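Local coordinates for NAD nucleotidase (Haemophilus influenzae, PDB 3ZTV), which degrades NAD to adenosine and nicotinamide riboside, acting as an NAD pyrophosphatase and as a 5'-nucleotidase with a broad substrate range, at residues N506-V511 / K535-D540; A515-G520 / K525-L530. All blocks are in the same frame, centred on the assembly; numbering follows the deposited sequence.

In the fold
Both contacts belong to the C-terminal domain of the 5'-nucleotidase fold and share a run of chain. Strand 508-514 leads straight into helix 515-518, and helix 525-530 is followed by strand 539-544. Contact 2 therefore lies, in sequence, between the two segments of contact 1. Contact 1 is a surface contact, made by one salt bridge between charged side chains. Contact 2 is partly buried and has no hydrogen bond between its segments. It relies on close glycine backbones and the Phe527 side chain, and it includes part of the adenosine pocket. The centres of the two contacts lie about 12 Å apart. The two contacts touch where Tyr536 CE2 packs on Leu530 CD2 at 3.6 Å.

Contact 1. Residues N506-V511 / K535-D540; sequences NKRYLV and KYEGVD
The five-stranded mixed sheet of the C-terminal domain carries this contact at its surface, where Arg508 meets Glu537. Arg508 begins strand 508-514. Glu537 sits in the loop before the edge strand 539-544. The only bond between the segments is a salt bridge, Arg508 NH2 to Glu537 OE2 at 3.0 Å. The N-H points almost straight at the oxygen, with an angle of 170°. The oxygen lies in the guanidinium plane, at its edge, but the nitrogen stands above the carboxylate plane. The two flat groups are turned 61° apart. Arg508 reaches OE2 through a bend at chi3 (77°), while the Glu537 chain is extended beyond CG and crosses it at about a right angle.

Strands 508-514 and 539-544 are not neighbours in the sheet. Strand 435-442 runs between them, antiparallel to both, and its Glu442 touches Arg508. Backbone bonds tie Tyr509 to Met441 and Tyr536 to Lys440, so each segment is fixed to this middle strand. Lys535 O also lies near the guanidinium plane, 3.5 Å from Arg508 NH2. The Lys535 side chain runs back over the Tyr536 ring, with CG 4.2 Å above its centre. Its NZ stays 5.6 Å from Arg508 NE and makes a long, weak ion pair with Glu442.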
loop_
_atom_site.group_PDB
_atom_site.type_symbol
_atom_site.label_atom_id
_atom_site.label_comp_id
_atom_site.label_asym_id
_atom_site.label_seq_id
_atom_site.Cartn_x
_atom_site.Cartn_y
_atom_site.Cartn_z
ATOM N N ASN A 506 1.544 19.861 23.267
ATOM C CA ASN A 506 2.279 19.322 22.127
ATOM C C ASN A 506 1.576 18.174 21.407
ATOM O O ASN A 506 1.985 17.783 20.312
ATOM C CB ASN A 506 3.685 18.895 22.559
ATOM C CG ASN A 506 4.518 20.060 23.056
ATOM O OD1 ASN A 506 4.484 21.151 22.487
ATOM N ND2 ASN A 506 5.265 19.837 24.132
ATOM N N LYS A 507 0.530 17.629 22.021
ATOM C CA LYS A 507 -0.249 16.574 21.389
ATOM C C LYS A 507 -1.127 17.161 20.286
ATOM O O LYS A 507 -1.699 18.239 20.444
ATOM C CB LYS A 507 -1.112 15.833 22.419
ATOM C CG LYS A 507 -2.032 14.780 21.811
ATOM C CD LYS A 507 -2.763 13.971 22.864
ATOM C CE LYS A 507 -3.832 13.087 22.226
ATOM N NZ LYS A 507 -4.513 12.196 23.205
ATOM N N ARG A 508 -1.201 16.458 19.160
ATOM C CA ARG A 508 -2.073 16.856 18.063
ATOM C C ARG A 508 -3.443 16.202 18.234
ATOM O O ARG A 508 -3.567 14.978 18.206
ATOM C CB ARG A 508 -1.449 16.489 16.712
ATOM C CG ARG A 508 -0.193 17.289 16.389
ATOM C CD ARG A 508 0.490 16.813 15.110
ATOM N NE ARG A 508 -0.194 17.262 13.899
ATOM C CZ ARG A 508 -0.613 16.452 12.930
ATOM N NH1 ARG A 508 -0.421 15.144 13.027
ATOM N NH2 ARG A 508 -1.224 16.950 11.863
ATOM N N TYR A 509 -4.460 17.036 18.433
ATOM C CA TYR A 509 -5.834 16.583 18.619
ATOM C C TYR A 509 -6.632 16.702 17.327
ATOM O O TYR A 509 -6.405 17.620 16.542
ATOM C CB TYR A 509 -6.522 17.429 19.697
ATOM C CG TYR A 509 -5.904 17.282 21.070
ATOM C CD1 TYR A 509 -4.871 18.114 21.481
ATOM C CD2 TYR A 509 -6.356 16.315 21.953
ATOM C CE1 TYR A 509 -4.298 17.975 22.735
ATOM C CE2 TYR A 509 -5.789 16.169 23.207
ATOM C CZ TYR A 509 -4.766 17.002 23.591
ATOM O OH TYR A 509 -4.203 16.851 24.846
ATOM N N LEU A 510 -7.567 15.781 17.117
ATOM C CA LEU A 510 -8.546 15.961 16.047
ATOM C C LEU A 510 -9.720 16.734 16.624
ATOM O O LEU A 510 -10.413 16.254 17.528
ATOM C CB LEU A 510 -9.002 14.631 15.448
ATOM C CG LEU A 510 -9.925 14.752 14.228
ATOM C CD1 LEU A 510 -9.212 15.410 13.068
ATOM C CD2 LEU A 510 -10.435 13.386 13.820
ATOM N N VAL A 511 -9.911 17.938 16.095
ATOM C CA VAL A 511 -10.868 18.895 16.627
ATOM C C VAL A 511 -11.985 19.133 15.621
ATOM O O VAL A 511 -11.722 19.408 14.443
ATOM C CB VAL A 511 -10.168 20.231 16.939
ATOM C CG1 VAL A 511 -11.179 21.294 17.342
ATOM C CG2 VAL A 511 -9.097 20.033 18.024
ATOM N N LYS A 535 -0.970 21.419 6.525
ATOM C CA LYS A 535 -0.370 20.907 7.750
ATOM C C LYS A 535 -1.444 20.517 8.767
ATOM O O LYS A 535 -1.257 19.590 9.556
ATOM C CB LYS A 535 0.555 21.970 8.347
ATOM C CG LYS A 535 1.173 21.616 9.686
ATOM C CD LYS A 535 2.136 22.714 10.128
ATOM C CE LYS A 535 2.892 22.326 11.388
ATOM N NZ LYS A 535 1.990 22.204 12.565
ATOM N N TYR A 536 -2.572 21.223 8.737
ATOM C CA TYR A 536 -3.625 21.015 9.729
ATOM C C TYR A 536 -4.769 20.136 9.228
ATOM O O TYR A 536 -5.745 19.904 9.937
ATOM C CB TYR A 536 -4.114 22.361 10.265
ATOM C CG TYR A 536 -2.984 23.121 10.915
ATOM C CD1 TYR A 536 -2.519 22.762 12.173
ATOM C CD2 TYR A 536 -2.355 24.169 10.258
ATOM C CE1 TYR A 536 -1.467 23.441 12.766
ATOM C CE2 TYR A 536 -1.305 24.853 10.845
ATOM C CZ TYR A 536 -0.869 24.485 12.097
ATOM O OH TYR A 536 0.175 25.173 12.676
ATOM N N GLU A 537 -4.630 19.634 8.004
ATOM C CA GLU A 537 -5.500 18.572 7.508
ATOM C C GLU A 537 -6.988 18.951 7.527
ATOM O O GLU A 537 -7.849 18.096 7.743
ATOM C CB GLU A 537 -5.262 17.281 8.309
ATOM C CG GLU A 537 -3.795 16.857 8.354
ATOM C CD GLU A 537 -3.547 15.607 9.182
ATOM O OE1 GLU A 537 -4.506 14.856 9.464
ATOM O OE2 GLU A 537 -2.377 15.371 9.551
ATOM N N GLY A 538 -7.290 20.222 7.288
ATOM C CA GLY A 538 -8.668 20.676 7.346
ATOM C C GLY A 538 -9.564 19.923 6.383
ATOM O O GLY A 538 -9.198 19.697 5.219
ATOM N N VAL A 539 -10.740 19.533 6.862
ATOM C CA VAL A 539 -11.716 18.879 6.004
ATOM C C VAL A 539 -13.167 19.194 6.378
ATOM O O VAL A 539 -13.557 19.158 7.555
ATOM C CB VAL A 539 -11.484 17.353 5.961
ATOM C CG1 VAL A 539 -11.539 16.765 7.350
ATOM C CG2 VAL A 539 -12.487 16.670 5.039
ATOM N N ASP A 540 -13.951 19.522 5.358
ATOM C CA ASP A 540 -15.393 19.658 5.493
ATOM C C ASP A 540 -15.974 18.258 5.342
ATOM O O ASP A 540 -15.861 17.641 4.280
ATOM C CB ASP A 540 -15.940 20.589 4.402
ATOM C CG ASP A 540 -17.400 20.970 4.621
ATOM O OD1 ASP A 540 -18.123 20.234 5.326
ATOM O OD2 ASP A 540 -17.826 22.013 4.072
#

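Contact 2. Residues A515-G520 / K525-L530; sequences AYVAGG and KTFGKL. With ADN (adenosine), chain D.
Residues 515-518 form a short, weakly bonded helix, closed by a Schellman motif at Gly520, and this end rests on Phe527 and Gly528 of helix 525-530. The contact lies in the C-terminal domain, at the adenosine pocket. Tyr516 faces the ligand. Its CG is anti to the backbone N (chi1 173°), and the adenine lies over one face of the ring. Adenosine C5 stands 3.5 Å above the ring plane, over its centre. Phe432 is in the same pocket and probably covers the base from the other side, as in related 5'-nucleotidases.

Val517 meets the second helix through backbone and side chain. Its carbonyl O lies at the edge of the Phe527 ring, near the ring plane, and is 3.4 Å from Phe527 CD2. The same oxygen accepts the N-H of Gly520 at 2.9 Å. Val517 CG2 makes a looser apolar contact with Phe527 CD2, at 4.3 Å. Ala518 O comes within 3.3 Å of Phe527 O. Both are acceptors, so no bond joins them, but Tyr439 OH donates to Ala518 O. Gly519 O then passes Gly528 CA at 3.9 Å. Gly520 has a positive phi of 100°, which turns the chain out of the helix. A CB on Gly520 would lie 3.0 Å from Gly528 CA, a clash. With none there the backbones come very close: Gly520 CA and Gly528 CA are 3.8 Å apart.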
loop_
_atom_site.group_PDB
_atom_site.type_symbol
_atom_site.label_atom_id
_atom_site.label_comp_id
_atom_site.label_asym_id
_atom_site.label_seq_id
_atom_site.Cartn_x
_atom_site.Cartn_y
_atom_site.Cartn_z
ATOM N N ALA A 515 -18.659 24.751 10.219
ATOM C CA ALA A 515 -18.008 25.325 9.048
ATOM C C ALA A 515 -17.871 26.846 9.116
ATOM O O ALA A 515 -16.930 27.410 8.563
ATOM C CB ALA A 515 -18.757 24.915 7.793
ATOM N N TYR A 516 -18.812 27.497 9.792
ATOM C CA TYR A 516 -18.803 28.950 9.935
ATOM C C TYR A 516 -17.571 29.438 10.700
ATOM O O TYR A 516 -16.778 30.213 10.179
ATOM C CB TYR A 516 -20.113 29.399 10.602
ATOM C CG TYR A 516 -20.233 30.859 10.999
ATOM C CD1 TYR A 516 -20.591 31.836 10.074
ATOM C CD2 TYR A 516 -20.041 31.249 12.319
ATOM C CE1 TYR A 516 -20.725 33.166 10.459
ATOM C CE2 TYR A 516 -20.171 32.565 12.708
ATOM C CZ TYR A 516 -20.511 33.521 11.779
ATOM O OH TYR A 516 -20.639 34.834 12.180
ATOM N N VAL A 517 -17.381 28.976 11.932
ATOM C CA VAL A 517 -16.186 29.404 12.669
ATOM C C VAL A 517 -14.886 28.759 12.167
ATOM O O VAL A 517 -13.797 29.289 12.396
ATOM C CB VAL A 517 -16.324 29.226 14.197
ATOM C CG1 VAL A 517 -17.497 30.050 14.719
ATOM C CG2 VAL A 517 -16.482 27.767 14.564
ATOM N N ALA A 518 -14.990 27.636 11.463
ATOM C CA ALA A 518 -13.797 26.996 10.904
ATOM C C ALA A 518 -13.049 27.923 9.937
ATOM O O ALA A 518 -11.835 27.820 9.781
ATOM C CB ALA A 518 -14.165 25.702 10.212
ATOM N N GLY A 519 -13.780 28.831 9.295
ATOM C CA GLY A 519 -13.177 29.773 8.367
ATOM C C GLY A 519 -12.707 31.051 9.041
ATOM O O GLY A 519 -12.218 31.968 8.384
ATOM N N GLY A 520 -12.858 31.121 10.360
ATOM C CA GLY A 520 -12.372 32.258 11.117
ATOM C C GLY A 520 -13.420 33.289 11.491
ATOM O O GLY A 520 -13.096 34.326 12.070
ATOM N N LYS A 525 -9.804 33.490 15.204
ATOM C CA LYS A 525 -8.599 33.766 14.421
ATOM C C LYS A 525 -7.770 32.523 14.124
ATOM O O LYS A 525 -7.330 32.317 12.988
ATOM C CB LYS A 525 -7.732 34.828 15.112
ATOM C CG LYS A 525 -8.374 36.207 15.165
ATOM C CD LYS A 525 -7.458 37.232 15.821
ATOM C CE LYS A 525 -8.132 38.594 15.910
ATOM N NZ LYS A 525 -7.365 39.541 16.764
ATOM N N THR A 526 -7.555 31.691 15.137
ATOM C CA THR A 526 -6.727 30.504 14.976
ATOM C C THR A 526 -7.265 29.568 13.890
ATOM O O THR A 526 -6.491 29.066 13.074
ATOM C CB THR A 526 -6.522 29.754 16.317
ATOM O OG1 THR A 526 -5.689 30.540 17.185
ATOM C CG2 THR A 526 -5.868 28.410 16.089
ATOM N N PHE A 527 -8.575 29.328 13.870
ATOM C CA PHE A 527 -9.165 28.498 12.815
ATOM C C PHE A 527 -8.955 29.145 11.444
ATOM O O PHE A 527 -8.699 28.459 10.454
ATOM C CB PHE A 527 -10.665 28.276 13.038
ATOM C CG PHE A 527 -10.997 27.281 14.129
ATOM C CD1 PHE A 527 -10.098 26.300 14.519
ATOM C CD2 PHE A 527 -12.239 27.324 14.747
ATOM C CE1 PHE A 527 -10.432 25.389 15.518
ATOM C CE2 PHE A 527 -12.578 26.421 15.737
ATOM C CZ PHE A 527 -11.675 25.451 16.125
ATOM N N GLY A 528 -9.085 30.466 11.388
ATOM C CA GLY A 528 -8.869 31.201 10.154
ATOM C C GLY A 528 -7.486 30.978 9.571
ATOM O O GLY A 528 -7.314 30.930 8.353
ATOM N N LYS A 529 -6.495 30.838 10.444
ATOM C CA LYS A 529 -5.120 30.616 10.006
ATOM C C LYS A 529 -4.850 29.163 9.607
ATOM O O LYS A 529 -3.992 28.896 8.759
ATOM C CB LYS A 529 -4.128 31.080 11.075
ATOM C CG LYS A 529 -4.084 32.594 11.231
ATOM C CD LYS A 529 -3.220 33.020 12.406
ATOM C CE LYS A 529 -3.446 34.488 12.742
ATOM N NZ LYS A 529 -2.707 34.913 13.965
ATOM N N LEU A 530 -5.577 28.226 10.209
ATOM C CA LEU A 530 -5.407 26.815 9.869
ATOM C C LEU A 530 -6.054 26.494 8.525
ATOM O O LEU A 530 -5.627 25.578 7.826
ATOM C CB LEU A 530 -6.003 25.907 10.948
ATOM C CG LEU A 530 -5.625 26.149 12.411
ATOM C CD1 LEU A 530 -6.116 24.999 13.267
ATOM C CD2 LEU A 530 -4.127 26.337 12.581
HETATM O "O5'" ADN D . -26.235 37.478 14.807
HETATM C "C5'" ADN D . -24.888 37.207 14.410
HETATM C "C4'" ADN D . -24.337 36.084 15.281
HETATM O "O4'" ADN D . -25.011 34.856 14.987
HETATM C "C3'" ADN D . -22.863 35.819 15.045
HETATM O "O3'" ADN D . -22.048 36.609 15.917
HETATM C "C2'" ADN D . -22.727 34.339 15.347
HETATM O "O2'" ADN D . -22.483 34.120 16.742
HETATM C "C1'" ADN D . -24.089 33.765 15.006
HETATM N N9 ADN D . -24.038 33.143 13.665
HETATM C C8 ADN D . -24.317 33.723 12.480
HETATM N N7 ADN D . -24.161 32.835 11.460
HETATM C C5 ADN D . -23.767 31.659 12.000
HETATM C C6 ADN D . -23.427 30.301 11.517
HETATM N N6 ADN D . -23.458 29.976 10.204
HETATM N N1 ADN D . -23.075 29.380 12.435
HETATM C C2 ADN D . -23.030 29.657 13.751
HETATM N N3 ADN D . -23.325 30.862 14.260
HETATM C C4 ADN D . -23.698 31.877 13.449
#